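Long-range contacts in B12-binding domain-containing protein (Kitasatospora setae, PDB 6WTE), which is a cobalamin-dependent radical SAM methyltransferase that binds a [4Fe-4S] cluster and transfers a methyl group, probably to tryptophan, by non-radical chemistry: residues Ala325-Val330 with Arg370-Met375; Ile264-Thr269 with Arg304-Cys309. All blocks are in the same frame, centred on the assembly; numbering follows the deposited sequence.

Contacts 1 and 2 are two parallel strand pairings in the same sheet of the radical SAM core, and both are largely buried. Strand 304-309 of contact 2 lies beside strand 327-335 of contact 1: Leu305 exchanges probable backbone hydrogen bonds with Gly326 and Arg328, and the Trp306 ring packs against Arg328 and Gly329. Contact 2 is the nearer to the centre of the chain and to the cofactors, with His268 touching cobalamin; its side chains add a salt bridge and an indole hydrogen bond to the backbone ladder. Contact 1 has apolar side-chain contacts under helix 357-369, while its more exposed start carries a water bridge.

Contact 1. Residues Ala325-Val330 with Arg370-Met375; sequences AGCRGV and RGILTM
Gly329 and Val330 pair in parallel with Leu373 and Thr374, joining neighbouring strands of the TIM-barrel-like radical SAM core. Three backbone bonds make the ladder: Leu373 N to Arg328 O (2.9 Å), Val330 N to Leu373 O (2.9 Å) and Met375 N to Val330 O (2.9 Å). Each strand follows a helix that ends in a Schellman motif, with Gly326 and Gly371 at the positive-phi position. Ile372 takes part in both apolar side-chain contacts. Its CG2, anti to the backbone N, reaches Gly329 CA and the Val330 CG2 methyl, both at 3.9 Å, and comes near Cys327 SG, while CG1 rests on the Cys327 carbonyl oxygen. An alanine in place of Ile372, lacking CG1, CG2 and CD1, would probably open a gap beside Cys327 and leave the Val330 CG2 methyl without this neighbour. Helix 357-369 covers the face bearing Val330 and Thr374, through Leu363 and Cys367. Leu373 points to the other face, and its CB and CG lie beside Arg328 O. That oxygen also accepts from a water 2.9 Å away, which donates as well to Gly371 O at 2.6 Å.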
# COMPACT_ATOMS: atom_id res chain seq x y z
N ALA A 325 0.06 -24.88 -5.98
CA ALA A 325 -0.37 -23.80 -6.86
C ALA A 325 0.78 -23.05 -7.52
O ALA A 325 0.55 -22.32 -8.48
CB ALA A 325 -1.25 -22.80 -6.09
N GLY A 326 2.00 -23.20 -7.02
CA GLY A 326 3.14 -22.48 -7.53
C GLY A 326 3.67 -21.37 -6.65
O GLY A 326 4.39 -20.49 -7.14
N CYS A 327 3.32 -21.36 -5.36
CA CYS A 327 3.85 -20.35 -4.46
C CYS A 327 5.36 -20.52 -4.31
O CYS A 327 5.86 -21.62 -4.03
CB CYS A 327 3.16 -20.46 -3.11
SG CYS A 327 3.68 -19.22 -1.92
N ARG A 328 6.09 -19.42 -4.50
CA ARG A 328 7.53 -19.40 -4.31
C ARG A 328 7.95 -18.69 -3.03
O ARG A 328 9.06 -18.94 -2.54
CB ARG A 328 8.22 -18.72 -5.50
CG ARG A 328 8.18 -19.50 -6.80
CD ARG A 328 8.96 -20.80 -6.67
NE ARG A 328 8.98 -21.54 -7.93
CZ ARG A 328 10.03 -21.59 -8.74
NH1 ARG A 328 11.15 -20.95 -8.43
NH2 ARG A 328 9.96 -22.29 -9.87
N GLY A 329 7.11 -17.81 -2.48
CA GLY A 329 7.51 -17.05 -1.31
C GLY A 329 6.32 -16.58 -0.51
O GLY A 329 5.26 -16.26 -1.06
N VAL A 330 6.50 -16.52 0.81
CA VAL A 330 5.52 -15.98 1.74
C VAL A 330 6.21 -14.89 2.56
O VAL A 330 7.27 -15.12 3.14
CB VAL A 330 4.94 -17.07 2.67
CG1 VAL A 330 4.05 -16.44 3.75
CG2 VAL A 330 4.17 -18.10 1.86
N ARG A 370 8.52 -27.25 2.25
CA ARG A 370 8.02 -27.29 0.88
C ARG A 370 8.85 -26.44 -0.07
O ARG A 370 8.42 -26.22 -1.21
CB ARG A 370 6.56 -26.85 0.84
CG ARG A 370 5.63 -27.85 1.52
CD ARG A 370 4.37 -27.21 2.09
NE ARG A 370 3.59 -28.23 2.78
CZ ARG A 370 3.90 -28.71 3.98
NH1 ARG A 370 4.96 -28.24 4.62
NH2 ARG A 370 3.16 -29.66 4.54
N GLY A 371 10.02 -25.96 0.34
CA GLY A 371 10.84 -25.19 -0.56
C GLY A 371 10.26 -23.83 -0.90
O GLY A 371 10.54 -23.30 -1.98
N ILE A 372 9.45 -23.28 -0.00
CA ILE A 372 8.88 -21.95 -0.17
C ILE A 372 9.70 -20.97 0.65
O ILE A 372 9.91 -21.19 1.86
CB ILE A 372 7.40 -21.93 0.27
CG1 ILE A 372 6.58 -22.82 -0.66
CG2 ILE A 372 6.85 -20.50 0.32
CD1 ILE A 372 5.18 -23.04 -0.15
N LEU A 373 10.16 -19.91 0.01
CA LEU A 373 10.97 -18.90 0.68
C LEU A 373 10.09 -18.07 1.63
O LEU A 373 8.87 -17.98 1.47
CB LEU A 373 11.64 -17.98 -0.35
CG LEU A 373 12.38 -18.69 -1.50
CD1 LEU A 373 12.84 -17.69 -2.54
CD2 LEU A 373 13.55 -19.46 -0.96
N THR A 374 10.73 -17.49 2.64
CA THR A 374 10.03 -16.76 3.68
C THR A 374 10.71 -15.44 3.97
O THR A 374 11.93 -15.37 4.09
CB THR A 374 9.97 -17.57 4.98
OG1 THR A 374 11.29 -18.05 5.28
CG2 THR A 374 9.03 -18.76 4.83
N MET A 375 9.90 -14.39 4.12
CA MET A 375 10.37 -13.12 4.65
C MET A 375 9.54 -12.77 5.88
O MET A 375 8.32 -12.61 5.78
CB MET A 375 10.27 -12.00 3.61
CG MET A 375 10.68 -10.68 4.20
SD MET A 375 11.31 -9.59 2.95
CE MET A 375 11.60 -8.12 3.94
O HOH W 1 10.37 -21.29 -3.64

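Contact 2. Residues Ile264-Thr269 with Arg304-Cys309; sequences ILDQHT and RLWVYC
Asp266 meets both Arg304 and Trp306 at the start of a parallel pairing that closes a beta-alpha-beta unit of the radical SAM core. This is the tight part. Arg304, its chain bent at chi3 (-72°), grips the carboxylate side-on in a salt bridge: NE hydrogen-bonds OD1 at 3.1 Å and NH2 hydrogen-bonds OD2 at 2.9 Å. The two flat groups are turned 52° apart, and both nitrogens arrive from above the carboxylate plane. Trp306 NE1 takes the anti lone pair of Asp266 OD1 at 3.0 Å, in the plane of the indole and nearly straight (165°). Tyr213 OH hydrogen-bonds OD2, so the buried carboxylate has partners at both oxygens and is likely to stay ionised. Leu265, like Arg304 partly exposed, lays CB 3.7 Å above one guanidinium face, offset toward its rim. Buried Thr269 also packs closely, CG2 meeting Val307 CG1 at 3.7 Å.

Partly exposed His268 and Tyr308 form the looser side. The His268 and Trp306 side chains cross at about a right angle; His268 CD2 lies 3.7 Å from Trp306 CB, and the ring also contacts cobalamin. The Tyr308 ring leads away to Glu273, a ligand of the [4Fe-4S] cluster. Helix 278-294 connects the two strands; helix 249-261 packs on Gln267 and Leu305, and strands 219-221 and 327-335 flank the pair on opposite sides in the sheet.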
# COMPACT_ATOMS: atom_id res chain seq x y z
N ILE A 264 3.89 -13.00 -17.85
CA ILE A 264 3.96 -12.37 -16.52
C ILE A 264 3.72 -13.51 -15.53
O ILE A 264 2.61 -13.75 -15.05
CB ILE A 264 2.96 -11.22 -16.38
CG1 ILE A 264 3.23 -10.14 -17.44
CG2 ILE A 264 3.00 -10.63 -14.97
CD1 ILE A 264 2.19 -9.02 -17.47
N LEU A 265 4.80 -14.23 -15.22
CA LEU A 265 4.72 -15.47 -14.46
C LEU A 265 4.82 -15.25 -12.95
O LEU A 265 4.15 -15.95 -12.19
CB LEU A 265 5.81 -16.43 -14.92
CG LEU A 265 5.76 -16.85 -16.39
CD1 LEU A 265 6.94 -17.77 -16.69
CD2 LEU A 265 4.44 -17.53 -16.70
N ASP A 266 5.63 -14.30 -12.52
CA ASP A 266 5.69 -13.92 -11.11
C ASP A 266 4.54 -12.98 -10.78
O ASP A 266 4.46 -11.87 -11.33
CB ASP A 266 7.03 -13.26 -10.79
CG ASP A 266 8.20 -14.21 -10.91
OD1 ASP A 266 8.42 -14.99 -9.97
OD2 ASP A 266 8.88 -14.18 -11.96
N GLN A 267 3.65 -13.41 -9.90
CA GLN A 267 2.49 -12.62 -9.53
C GLN A 267 2.43 -12.47 -8.03
O GLN A 267 2.66 -13.43 -7.29
CB GLN A 267 1.20 -13.26 -10.07
CG GLN A 267 1.24 -13.46 -11.58
CD GLN A 267 0.01 -14.15 -12.14
OE1 GLN A 267 -0.98 -14.31 -11.44
NE2 GLN A 267 0.09 -14.56 -13.41
N HIS A 268 2.15 -11.25 -7.58
CA HIS A 268 2.09 -10.92 -6.17
C HIS A 268 0.64 -10.62 -5.80
O HIS A 268 -0.01 -9.81 -6.46
CB HIS A 268 2.99 -9.72 -5.88
CG HIS A 268 3.33 -9.53 -4.43
ND1 HIS A 268 2.43 -9.01 -3.52
CD2 HIS A 268 4.46 -9.81 -3.74
CE1 HIS A 268 3.00 -8.97 -2.33
NE2 HIS A 268 4.22 -9.45 -2.43
N THR A 269 0.13 -11.29 -4.76
CA THR A 269 -1.22 -10.99 -4.30
C THR A 269 -1.26 -9.58 -3.74
O THR A 269 -0.31 -9.13 -3.08
CB THR A 269 -1.68 -11.99 -3.23
OG1 THR A 269 -0.76 -11.99 -2.13
CG2 THR A 269 -1.77 -13.39 -3.81
N ARG A 304 4.49 -18.34 -10.62
CA ARG A 304 5.34 -18.18 -9.45
C ARG A 304 4.64 -17.17 -8.56
O ARG A 304 4.70 -15.96 -8.82
CB ARG A 304 6.75 -17.75 -9.84
CG ARG A 304 7.43 -18.77 -10.76
CD ARG A 304 8.89 -18.42 -11.03
NE ARG A 304 9.06 -17.26 -11.91
CZ ARG A 304 9.24 -17.33 -13.22
NH1 ARG A 304 9.27 -18.50 -13.85
NH2 ARG A 304 9.39 -16.21 -13.93
N LEU A 305 3.95 -17.65 -7.52
CA LEU A 305 3.06 -16.83 -6.71
C LEU A 305 3.78 -16.32 -5.47
O LEU A 305 4.45 -17.10 -4.78
CB LEU A 305 1.82 -17.62 -6.31
CG LEU A 305 0.71 -16.85 -5.59
CD1 LEU A 305 0.15 -15.77 -6.50
CD2 LEU A 305 -0.38 -17.82 -5.17
N TRP A 306 3.62 -15.04 -5.19
CA TRP A 306 4.23 -14.40 -4.03
C TRP A 306 3.11 -13.80 -3.20
O TRP A 306 2.32 -12.99 -3.71
CB TRP A 306 5.24 -13.34 -4.46
CG TRP A 306 6.30 -13.91 -5.37
CD1 TRP A 306 6.23 -14.05 -6.73
CD2 TRP A 306 7.57 -14.44 -4.98
NE1 TRP A 306 7.38 -14.63 -7.20
CE2 TRP A 306 8.22 -14.89 -6.15
CE3 TRP A 306 8.22 -14.59 -3.75
CZ2 TRP A 306 9.49 -15.45 -6.12
CZ3 TRP A 306 9.48 -15.16 -3.73
CH2 TRP A 306 10.10 -15.58 -4.91
N VAL A 307 3.01 -14.20 -1.94
CA VAL A 307 1.86 -13.82 -1.11
C VAL A 307 2.35 -13.12 0.15
O VAL A 307 3.50 -13.25 0.57
CB VAL A 307 0.96 -15.03 -0.76
CG1 VAL A 307 0.47 -15.72 -2.03
CG2 VAL A 307 1.70 -16.04 0.15
N TYR A 308 1.44 -12.35 0.75
CA TYR A 308 1.67 -11.66 2.01
C TYR A 308 0.62 -12.14 3.00
O TYR A 308 -0.57 -12.16 2.68
CB TYR A 308 1.58 -10.13 1.86
CG TYR A 308 2.06 -9.40 3.10
CD1 TYR A 308 1.20 -9.15 4.16
CD2 TYR A 308 3.38 -9.00 3.22
CE1 TYR A 308 1.64 -8.50 5.30
CE2 TYR A 308 3.83 -8.35 4.35
CZ TYR A 308 2.96 -8.11 5.38
OH TYR A 308 3.40 -7.46 6.51
N CYS A 309 1.07 -12.53 4.20
CA CYS A 309 0.22 -13.24 5.14
C CYS A 309 0.42 -12.70 6.55
O CYS A 309 1.43 -12.07 6.87
CB CYS A 309 0.52 -14.74 5.18
SG CYS A 309 0.04 -15.67 3.72